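Local coordinates for uncharacterized protein RPA4178 (Rhodopseudomonas palustris, PDB 3LAG) that is of unknown function but has a cupin domain and binds metal ions, nickel and calcium among them, at residues W22-P25 with P26-T30. Numbering follows the deposited sequence.
Sequences WRLP and PGSAT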
loop_
_atom_site.group_PDB
_atom_site.type_symbol
_atom_site.label_atom_id
_atom_site.label_comp_id
_atom_site.label_asym_id
_atom_site.label_seq_id
_atom_site.Cartn_x
_atom_site.Cartn_y
_atom_site.Cartn_z
ATOM N N TRP B 22 6.191 -3.449 -7.638
ATOM C CA TRP B 22 6.659 -4.593 -8.412
ATOM C C TRP B 22 5.647 -4.952 -9.482
ATOM O O TRP B 22 4.456 -5.073 -9.204
ATOM C CB TRP B 22 6.908 -5.808 -7.503
ATOM C CG TRP B 22 8.132 -5.642 -6.663
ATOM C CD1 TRP B 22 8.202 -5.166 -5.380
ATOM C CD2 TRP B 22 9.478 -5.919 -7.058
ATOM N NE1 TRP B 22 9.511 -5.136 -4.952
ATOM C CE2 TRP B 22 10.313 -5.603 -5.962
ATOM C CE3 TRP B 22 10.060 -6.415 -8.231
ATOM C CZ2 TRP B 22 11.697 -5.756 -6.009
ATOM C CZ3 TRP B 22 11.438 -6.571 -8.275
ATOM C CH2 TRP B 22 12.240 -6.244 -7.169
ATOM N N ARG B 23 6.132 -5.106 -10.709
ATOM C CA ARG B 23 5.304 -5.556 -11.822
ATOM C C ARG B 23 5.965 -6.765 -12.445
ATOM O O ARG B 23 7.108 -6.697 -12.906
ATOM C CB ARG B 23 5.139 -4.445 -12.861
ATOM C CG ARG B 23 4.246 -3.335 -12.383
ATOM C CD ARG B 23 4.078 -2.238 -13.427
ATOM N NE ARG B 23 3.046 -1.295 -13.016
ATOM C CZ ARG B 23 1.759 -1.404 -13.330
ATOM N NH1 ARG B 23 1.323 -2.408 -14.081
ATOM N NH2 ARG B 23 0.903 -0.491 -12.904
ATOM N N LEU B 24 5.247 -7.880 -12.444
ATOM C CA LEU B 24 5.765 -9.121 -13.001
ATOM C C LEU B 24 4.948 -9.537 -14.207
ATOM O O LEU B 24 3.818 -10.019 -14.073
ATOM C CB LEU B 24 5.765 -10.242 -11.961
ATOM C CG LEU B 24 7.004 -10.328 -11.075
ATOM C CD1 LEU B 24 7.057 -9.180 -10.090
ATOM C CD2 LEU B 24 7.007 -11.662 -10.352
ATOM N N PRO B 25 5.521 -9.359 -15.403
ATOM C CA PRO B 25 4.866 -9.874 -16.611
ATOM C C PRO B 25 4.753 -11.404 -16.561
ATOM O O PRO B 25 5.478 -12.061 -15.827
ATOM C CB PRO B 25 5.844 -9.478 -17.722
ATOM C CG PRO B 25 6.593 -8.316 -17.178
ATOM C CD PRO B 25 6.746 -8.602 -15.716
ATOM N N PRO B 26 3.855 -11.984 -17.359
ATOM C CA PRO B 26 3.847 -13.448 -17.476
ATOM C C PRO B 26 5.235 -13.961 -17.858
ATOM O O PRO B 26 5.889 -13.378 -18.724
ATOM C CB PRO B 26 2.838 -13.704 -18.599
ATOM C CG PRO B 26 1.899 -12.511 -18.505
ATOM C CD PRO B 26 2.779 -11.349 -18.136
ATOM N N GLY B 27 5.687 -15.021 -17.196
ATOM C CA GLY B 27 6.987 -15.598 -17.495
ATOM C C GLY B 27 8.169 -14.855 -16.893
ATOM O O GLY B 27 9.308 -15.033 -17.334
ATOM N N SER B 28 7.916 -14.022 -15.891
ATOM C CA SER B 28 8.987 -13.267 -15.250
ATOM C C SER B 28 9.347 -13.823 -13.873
ATOM O O SER B 28 8.625 -14.660 -13.310
ATOM C CB SER B 28 8.602 -11.784 -15.129
ATOM O OG SER B 28 7.562 -11.583 -14.190
ATOM N N ALA B 29 10.469 -13.333 -13.345
ATOM C CA ALA B 29 10.934 -13.676 -12.001
ATOM C C ALA B 29 11.777 -12.544 -11.425
ATOM O O ALA B 29 12.492 -11.866 -12.154
ATOM C CB ALA B 29 11.734 -14.973 -12.027
ATOM N N THR B 30 11.698 -12.346 -10.113
ATOM C CA THR B 30 12.538 -11.355 -9.440
ATOM C C THR B 30 13.976 -11.832 -9.334
ATOM O O THR B 30 14.897 -11.022 -9.203
ATOM C CB THR B 30 12.060 -11.108 -8.002
ATOM O OG1 THR B 30 12.028 -12.354 -7.293
ATOM C CG2 THR B 30 10.659 -10.526 -7.990
#
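The carbonyl oxygen Pro25 O is gripped twice by Ser28. The hydroxyl makes the shorter bond: Ser28 OG donates to Pro25 O over 2.7 Å, lying in the carbonyl plane on a lone pair, while Ser28 N adds a weak, bent bond to Pro25 O at 3.1 Å. With its OG set between the backbone N and the carbonyl carbon (chi1 69°), serine turns the hydroxyl back over the turn, where Ser28 OG also rests against Leu24 CB at 3.2 Å and Pro25 CD at 3.4 Å. Replacing the serine by an alanine would probably cost Pro25 O its short hydroxyl bond, the weak one from Ser28 N remaining, and leave a gap beside Leu24 CB. The four residues Pro25 to Ser28 form a type II beta turn joining strand 17-24 to strand 28-34 of the cupin beta-barrel; these strands are not neighbours in the sheet, since strand 4-13 runs between them. Proline suits the second position because its ring holds phi in the negative range needed there, and glycine the third, where phi is positive (79°). Farther from the turn, the Thr30 methyl CG2 meets the six-membered ring of Trp22 obliquely, 4.0 Å from CZ3, the two side chains crossing at about a right angle. Threonine serves both surroundings: CG2 packs on the indole, while OG1 hydrogen-bonds to Val79 N. The Trp22 ring also meets that of Phe89, on strand 87-94, the two planes only slightly inclined.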